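Local structure of beta sliding clamp (Caulobacter crescentus, 5WCE) at residues Tyr82-Lys87 / Phe114-Leu119; His169-Gly174 / Asp256-Ile261; Asp274-Ala279 / Gly301-Thr306. The protein forms a ring-shaped head-to-tail homodimer around DNA that probably tethers DNA polymerases and other proteins to it, conferring processivity. All blocks are in the same frame, centred on the assembly; numbering follows the deposited sequence.

Contact 1: residues Tyr82-Lys87 / Phe114-Leu119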
# COMPACT_ATOMS: atom_id res chain seq x y z
N TYR A 82 -17.90 1.49 -12.85
CA TYR A 82 -17.50 0.43 -11.91
C TYR A 82 -17.72 0.88 -10.44
O TYR A 82 -18.35 0.19 -9.66
CB TYR A 82 -16.03 0.01 -12.16
CG TYR A 82 -15.50 -0.95 -11.11
CD1 TYR A 82 -15.86 -2.30 -11.13
CD2 TYR A 82 -14.67 -0.49 -10.07
CE1 TYR A 82 -15.42 -3.17 -10.16
CE2 TYR A 82 -14.24 -1.34 -9.07
CZ TYR A 82 -14.60 -2.68 -9.12
OH TYR A 82 -14.14 -3.53 -8.12
N GLU A 83 -17.25 2.08 -10.11
CA GLU A 83 -17.38 2.60 -8.76
C GLU A 83 -18.81 2.82 -8.33
O GLU A 83 -19.17 2.48 -7.21
CB GLU A 83 -16.55 3.87 -8.60
CG GLU A 83 -15.04 3.51 -8.56
CD GLU A 83 -14.72 2.76 -7.27
OE1 GLU A 83 -15.09 3.26 -6.19
OE2 GLU A 83 -14.27 1.64 -7.29
N ILE A 84 -19.65 3.34 -9.23
CA ILE A 84 -21.07 3.50 -8.91
C ILE A 84 -21.68 2.14 -8.54
O ILE A 84 -22.35 1.97 -7.53
CB ILE A 84 -21.84 4.12 -10.10
CG1 ILE A 84 -21.50 5.62 -10.28
CG2 ILE A 84 -23.37 3.97 -9.93
CD1 ILE A 84 -21.94 6.18 -11.61
N VAL A 85 -21.45 1.16 -9.40
CA VAL A 85 -22.10 -0.12 -9.21
C VAL A 85 -21.61 -0.81 -7.93
O VAL A 85 -22.40 -1.37 -7.18
CB VAL A 85 -21.97 -1.05 -10.46
CG1 VAL A 85 -22.59 -2.41 -10.17
CG2 VAL A 85 -22.62 -0.36 -11.67
N ARG A 86 -20.32 -0.73 -7.69
CA ARG A 86 -19.72 -1.24 -6.47
C ARG A 86 -20.41 -0.69 -5.21
O ARG A 86 -20.60 -1.40 -4.25
CB ARG A 86 -18.22 -0.89 -6.44
CG ARG A 86 -17.41 -1.76 -5.49
CD ARG A 86 -15.95 -1.36 -5.42
NE ARG A 86 -15.78 0.05 -5.06
CZ ARG A 86 -16.04 0.60 -3.86
NH1 ARG A 86 -16.53 -0.11 -2.83
NH2 ARG A 86 -15.83 1.90 -3.68
N LYS A 87 -20.81 0.57 -5.23
CA LYS A 87 -21.38 1.20 -4.07
C LYS A 87 -22.88 1.01 -3.98
O LYS A 87 -23.46 1.38 -2.96
CB LYS A 87 -21.06 2.69 -4.09
CG LYS A 87 -19.59 2.98 -4.02
CD LYS A 87 -19.32 4.47 -4.13
CE LYS A 87 -17.82 4.79 -4.28
NZ LYS A 87 -17.70 6.30 -4.30
N PHE A 114 -28.11 8.02 -11.61
CA PHE A 114 -26.95 8.67 -12.17
C PHE A 114 -27.17 8.93 -13.67
O PHE A 114 -27.79 8.13 -14.36
CB PHE A 114 -25.72 7.82 -11.99
CG PHE A 114 -25.46 7.41 -10.58
CD1 PHE A 114 -26.20 6.37 -9.99
CD2 PHE A 114 -24.49 8.03 -9.84
CE1 PHE A 114 -26.00 6.01 -8.67
CE2 PHE A 114 -24.26 7.66 -8.51
CZ PHE A 114 -25.02 6.66 -7.93
N ASN A 115 -26.68 10.08 -14.13
CA ASN A 115 -26.67 10.42 -15.60
C ASN A 115 -25.20 10.65 -15.95
O ASN A 115 -24.53 11.52 -15.37
CB ASN A 115 -27.47 11.67 -15.88
CG ASN A 115 -28.90 11.63 -15.30
OD1 ASN A 115 -29.84 11.47 -16.01
ND2 ASN A 115 -29.04 11.80 -14.05
N LEU A 116 -24.67 9.80 -16.83
CA LEU A 116 -23.25 9.80 -17.20
C LEU A 116 -23.12 10.15 -18.68
O LEU A 116 -23.88 9.65 -19.50
CB LEU A 116 -22.64 8.44 -16.99
CG LEU A 116 -22.58 7.89 -15.58
CD1 LEU A 116 -21.71 6.64 -15.63
CD2 LEU A 116 -22.06 8.94 -14.62
N PRO A 117 -22.16 11.04 -19.02
CA PRO A 117 -21.99 11.42 -20.42
C PRO A 117 -21.47 10.22 -21.22
O PRO A 117 -20.75 9.34 -20.70
CB PRO A 117 -20.92 12.52 -20.37
CG PRO A 117 -20.10 12.15 -19.15
CD PRO A 117 -21.18 11.75 -18.16
N VAL A 118 -21.92 10.17 -22.47
CA VAL A 118 -21.58 9.05 -23.37
C VAL A 118 -20.76 9.54 -24.55
O VAL A 118 -20.75 10.74 -24.89
CB VAL A 118 -22.83 8.28 -23.88
CG1 VAL A 118 -23.55 7.62 -22.72
CG2 VAL A 118 -23.78 9.16 -24.69
N LEU A 119 -20.07 8.58 -25.18
CA LEU A 119 -19.48 8.84 -26.47
C LEU A 119 -19.98 7.76 -27.44
O LEU A 119 -20.23 6.60 -27.05
CB LEU A 119 -17.96 8.91 -26.37
CG LEU A 119 -17.42 10.09 -25.54
CD1 LEU A 119 -15.96 9.86 -25.21
CD2 LEU A 119 -17.60 11.44 -26.30
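Ile-84, on helix 78-87, lies over one face of the Phe-114 ring, on strand 112-116, the outermost strand of its sheet within this chain. The evidence is a CH-pi geometry: Ile-84 CG2 stands 3.6 Å from the centroid of the Phe-114 ring, only 15° off its normal. CG2 is anti to the backbone N because CG1 stands beside that nitrogen (chi1 -73°), and the longer CG1-CD1 arm runs along the same ring, with Ile-84 CD1 3.6 Å from Phe-114 CD2. The isoleucine thus spreads two branches over the aromatic surface. Packing slackens toward Leu-116, whose CD1 comes no nearer than 4.1 Å to Ile-84 CD1.

A different chemistry marks the more exposed side of the helix. Arg-86 grips Glu-83 side-on: its NH2 lies 2.9 Å from Glu-83 OE1, while NE takes the other carboxylate oxygen. Asp-281 of the second subunit forms a salt bridge with Lys-87. At Phe-114, a strand of that subunit extends the sheet and its Ala-315 packs on the ring.

Without its ring, with an alanine at this position, Ile-84 would probably lose the face it rests on and a gap would open between helix and sheet. With purely apolar contacts between the two segments, shape fit rather than directed bonding joins them, while Lys-87 and the backbone of strand 112-116 reach the partner subunit.

Contact 2: residues His169-Gly174 / Asp256-Ile261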
# COMPACT_ATOMS: atom_id res chain seq x y z
N HIS A 169 6.54 -19.87 -26.93
CA HIS A 169 6.88 -20.67 -28.06
C HIS A 169 7.00 -22.16 -27.73
O HIS A 169 7.01 -22.54 -26.56
CB HIS A 169 8.22 -20.21 -28.67
CG HIS A 169 9.39 -20.33 -27.72
ND1 HIS A 169 9.43 -19.69 -26.50
CD2 HIS A 169 10.55 -21.02 -27.83
CE1 HIS A 169 10.57 -19.99 -25.89
NE2 HIS A 169 11.27 -20.78 -26.69
N THR A 170 7.13 -23.00 -28.75
CA THR A 170 7.34 -24.39 -28.48
C THR A 170 8.72 -24.83 -28.94
O THR A 170 9.23 -24.34 -29.92
CB THR A 170 6.33 -25.26 -29.17
OG1 THR A 170 6.43 -25.04 -30.57
CG2 THR A 170 4.93 -24.99 -28.66
N VAL A 171 9.29 -25.78 -28.22
CA VAL A 171 10.57 -26.38 -28.56
C VAL A 171 10.44 -27.90 -28.55
O VAL A 171 9.64 -28.45 -27.77
CB VAL A 171 11.67 -25.96 -27.60
CG1 VAL A 171 11.96 -24.49 -27.74
CG2 VAL A 171 11.34 -26.33 -26.17
N ASN A 172 11.20 -28.57 -29.42
CA ASN A 172 11.23 -30.02 -29.48
C ASN A 172 12.43 -30.43 -28.67
O ASN A 172 13.54 -30.35 -29.16
CB ASN A 172 11.34 -30.54 -30.95
CG ASN A 172 11.65 -32.03 -31.03
OD1 ASN A 172 11.31 -32.76 -30.10
ND2 ASN A 172 12.41 -32.47 -32.05
N GLU A 173 12.21 -30.85 -27.43
CA GLU A 173 13.29 -31.34 -26.56
C GLU A 173 12.81 -32.58 -25.77
O GLU A 173 11.61 -32.71 -25.44
CB GLU A 173 13.78 -30.26 -25.57
CG GLU A 173 14.92 -29.43 -26.12
CD GLU A 173 15.23 -28.18 -25.30
OE1 GLU A 173 15.10 -28.21 -24.05
OE2 GLU A 173 15.63 -27.15 -25.90
N GLY A 174 13.77 -33.43 -25.40
CA GLY A 174 13.55 -34.56 -24.47
C GLY A 174 12.48 -35.57 -24.91
O GLY A 174 11.81 -36.17 -24.06
N ASP A 256 18.29 -14.87 -29.33
CA ASP A 256 18.68 -16.27 -29.29
C ASP A 256 19.12 -16.63 -27.84
O ASP A 256 20.31 -16.80 -27.57
CB ASP A 256 19.80 -16.55 -30.32
CG ASP A 256 20.14 -18.04 -30.46
OD1 ASP A 256 19.53 -18.90 -29.79
OD2 ASP A 256 21.08 -18.35 -31.22
N TYR A 257 18.13 -16.76 -26.94
CA TYR A 257 18.36 -17.02 -25.54
C TYR A 257 19.05 -18.36 -25.31
O TYR A 257 19.73 -18.50 -24.28
CB TYR A 257 17.04 -16.93 -24.72
CG TYR A 257 16.13 -18.07 -25.01
CD1 TYR A 257 16.30 -19.28 -24.38
CD2 TYR A 257 15.11 -17.96 -25.96
CE1 TYR A 257 15.48 -20.36 -24.66
CE2 TYR A 257 14.30 -19.05 -26.23
CZ TYR A 257 14.48 -20.24 -25.57
OH TYR A 257 13.71 -21.33 -25.86
N MET A 258 18.88 -19.33 -26.21
CA MET A 258 19.61 -20.61 -26.07
C MET A 258 21.14 -20.40 -25.95
O MET A 258 21.80 -21.16 -25.26
CB MET A 258 19.22 -21.61 -27.17
CG MET A 258 17.78 -22.10 -26.98
SD MET A 258 17.06 -22.98 -28.38
CE MET A 258 15.33 -22.68 -28.13
N ARG A 259 21.65 -19.32 -26.55
CA ARG A 259 23.09 -18.97 -26.50
C ARG A 259 23.56 -18.42 -25.16
O ARG A 259 24.75 -18.44 -24.83
CB ARG A 259 23.42 -17.96 -27.61
N VAL A 260 22.60 -17.92 -24.39
CA VAL A 260 22.83 -17.31 -23.09
C VAL A 260 22.72 -18.34 -21.96
O VAL A 260 23.27 -18.15 -20.89
CB VAL A 260 21.79 -16.18 -22.86
CG1 VAL A 260 22.13 -15.40 -21.59
CG2 VAL A 260 21.75 -15.23 -24.07
N ILE A 261 21.95 -19.41 -22.18
CA ILE A 261 21.68 -20.39 -21.14
C ILE A 261 22.84 -21.35 -21.16
O ILE A 261 23.01 -22.13 -22.11
CB ILE A 261 20.34 -21.14 -21.30
CG1 ILE A 261 19.19 -20.14 -21.21
CG2 ILE A 261 20.23 -22.22 -20.22
CD1 ILE A 261 17.80 -20.74 -21.25
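His-169 and Tyr-257 meet through a short polar bond that links a strand of the central domain to the loop between strands 243-248 and 267-272. His-169 NE2 and Tyr-257 OH are 2.6 Å apart with an angle of 162°, and either could be the donor. The hydroxyl lies at the edge of the imidazole, in its plane. Both side chains carry CG between the backbone N and the carbonyl carbon (chi1 61° for His-169, 71° for Tyr-257), and from opposite directions they bring nitrogen and oxygen together. A second bond reaches the same hydroxyl from NH1 of Arg-180, so the buried oxygen has two nitrogen partners; the positive guanidinium would probably polarise the hydroxyl and favour its acidity. Arg-180 also forms a salt bridge with Glu-173, tying this polar group back to strand 165-173.

The aromatic geometry is secondary to that bond. The two rings meet rim to rim, with centroids 5.5 Å apart and planes inclined at 70°, and neither lies over the face of the other. The imidazole has its stacking partner elsewhere, in Tyr-167.

Apolar contact supplies the remainder. Val-171 CG1 touches Met-258 CE at 3.8 Å, where the extended chain of the exposed methionine runs alongside the valine in the opposite direction. The same Val-171 methyl passes 4.1 Å from Tyr-257 OH.

Segment 256-261 has helical backbone angles at 257-260. Its Tyr-257 settles against Val-182 of strand 176-184 and, together with Ile-261, against Leu-189 and Leu-191 of strand 188-195, so the loop lies on the sheet to which strand 165-173 also belongs.

Contact 3: residues Asp274-Ala279 / Gly301-Thr306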
# COMPACT_ATOMS: atom_id res chain seq x y z
N ASP A 274 16.32 -21.80 1.52
CA ASP A 274 15.74 -20.89 2.52
C ASP A 274 16.83 -20.24 3.38
O ASP A 274 16.82 -19.04 3.55
CB ASP A 274 14.73 -21.59 3.41
CG ASP A 274 14.00 -20.59 4.35
OD1 ASP A 274 13.41 -19.60 3.86
OD2 ASP A 274 14.07 -20.77 5.55
N LEU A 275 17.78 -21.02 3.88
CA LEU A 275 18.83 -20.46 4.72
C LEU A 275 19.67 -19.45 3.90
O LEU A 275 19.97 -18.35 4.35
CB LEU A 275 19.71 -21.52 5.34
CG LEU A 275 20.97 -20.97 6.03
CD1 LEU A 275 20.61 -19.97 7.16
CD2 LEU A 275 21.86 -22.10 6.50
N PHE A 276 19.97 -19.81 2.66
CA PHE A 276 20.80 -18.94 1.82
C PHE A 276 20.09 -17.63 1.51
O PHE A 276 20.68 -16.58 1.63
CB PHE A 276 21.22 -19.69 0.53
CG PHE A 276 22.06 -18.86 -0.40
CD1 PHE A 276 23.39 -18.65 -0.12
CD2 PHE A 276 21.54 -18.38 -1.58
CE1 PHE A 276 24.18 -17.92 -1.00
CE2 PHE A 276 22.33 -17.70 -2.48
CZ PHE A 276 23.66 -17.44 -2.16
N ALA A 277 18.83 -17.71 1.11
CA ALA A 277 18.04 -16.55 0.83
C ALA A 277 17.97 -15.60 2.06
O ALA A 277 18.11 -14.39 1.92
CB ALA A 277 16.64 -16.95 0.38
N LYS A 278 17.78 -16.18 3.25
CA LYS A 278 17.74 -15.36 4.47
C LYS A 278 19.04 -14.66 4.72
O LYS A 278 19.03 -13.50 5.12
CB LYS A 278 17.30 -16.19 5.69
CG LYS A 278 15.80 -16.39 5.68
CD LYS A 278 15.39 -17.39 6.72
CE LYS A 278 13.88 -17.57 6.69
NZ LYS A 278 13.62 -18.78 7.51
N ALA A 279 20.14 -15.35 4.43
CA ALA A 279 21.46 -14.77 4.58
C ALA A 279 21.70 -13.67 3.57
O ALA A 279 22.16 -12.62 3.96
CB ALA A 279 22.56 -15.82 4.50
N GLY A 301 32.87 -26.37 0.81
CA GLY A 301 32.04 -26.26 2.00
C GLY A 301 31.30 -24.96 2.33
O GLY A 301 30.50 -24.95 3.26
N ARG A 302 31.55 -23.86 1.61
CA ARG A 302 31.12 -22.56 2.13
C ARG A 302 31.01 -21.47 1.09
O ARG A 302 31.81 -21.37 0.15
CB ARG A 302 32.12 -22.16 3.26
CG ARG A 302 32.03 -20.76 3.78
CD ARG A 302 33.03 -20.48 4.90
NE ARG A 302 32.82 -21.35 6.04
CZ ARG A 302 33.63 -21.40 7.09
NH1 ARG A 302 34.70 -20.62 7.16
NH2 ARG A 302 33.35 -22.23 8.10
N ILE A 303 30.01 -20.62 1.28
CA ILE A 303 29.95 -19.33 0.61
C ILE A 303 30.02 -18.28 1.67
O ILE A 303 29.21 -18.30 2.62
CB ILE A 303 28.67 -19.16 -0.21
CG1 ILE A 303 28.59 -20.21 -1.29
CG2 ILE A 303 28.63 -17.75 -0.84
CD1 ILE A 303 27.37 -20.13 -2.15
N THR A 304 30.95 -17.35 1.53
CA THR A 304 30.98 -16.16 2.39
C THR A 304 30.34 -15.02 1.59
O THR A 304 30.82 -14.69 0.50
CB THR A 304 32.43 -15.87 2.81
OG1 THR A 304 32.86 -16.97 3.60
CG2 THR A 304 32.54 -14.62 3.69
N LEU A 305 29.27 -14.46 2.10
CA LEU A 305 28.57 -13.37 1.46
C LEU A 305 29.04 -12.05 2.01
O LEU A 305 29.08 -11.87 3.23
CB LEU A 305 27.04 -13.49 1.71
CG LEU A 305 26.37 -14.74 1.16
CD1 LEU A 305 24.97 -14.86 1.81
CD2 LEU A 305 26.33 -14.67 -0.37
N THR A 306 29.36 -11.09 1.12
CA THR A 306 29.67 -9.71 1.54
C THR A 306 28.85 -8.67 0.77
O THR A 306 28.75 -8.75 -0.45
CB THR A 306 31.16 -9.42 1.39
OG1 THR A 306 31.90 -10.37 2.13
CG2 THR A 306 31.50 -8.04 1.87
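Phe-276 and Ala-279 of helix 273-284 pack against Ile-303 and Leu-305 of strand 302-308, a helix-on-sheet contact within the C-terminal domain of the DNA-clamp fold. The short helix and strand segments run nearly alike, at 24° between their directions, with axes 10.7 Å apart at closest approach.

In the first shell, one ring atom does most of the work: Phe-276 CE1 lies 3.9 Å from Leu-305 CD2 and 4.0 Å from Ile-303 CD1. It meets both methyls obliquely, one from each strand residue, and the phenylalanine crosses the isoleucine at about a right angle. Its CG is anti to the backbone N (chi1 179°), a torsion that brings the ring to the strand although the bond leaving the backbone does not aim there. Leu-305 splits its branches, giving CD2 to the ring and CD1 to Ala-279, whose CB is 3.7 Å away; the CA atoms of Ala-279 and Leu-305 are 7.9 Å apart, consistent with the small alanine allowing a close approach.

Farther out, Leu-296 of strand 293-299 touches Phe-276, Ile-303 and Leu-305 alike, and Leu-337 and Cys-341 of helix 334-343 pack on the phenylalanine. Val-319 of strand 314-320 lies against Ala-279. On the exposed side of the helix, one turn is clasped by a salt bridge in which Lys-278 NZ meets the syn lone pair of Asp-274 OD2 at 2.8 Å.

Overall arrangement
Contacts 1 and 3 repeat one theme, a helix packed on a strand by apolar side chains alone, in the N-terminal and C-terminal domains; their centres are 54 Å apart, on opposite sides of the chain's centre. Every touching residue in both is buried. Contact 2 differs: it joins a strand to the loop between strands 243-248 and 267-272, adds a buried polar bond and reaches the surface at Met-258. It lies nearer contact 3, about 18 Å between nearest atoms. In the head-to-tail dimer, the N-terminal domain of one subunit meets the C-terminal domain of the other: helix 78-87 of contact 1 meets the second subunit's helix 273-284, the element that carries contact 3.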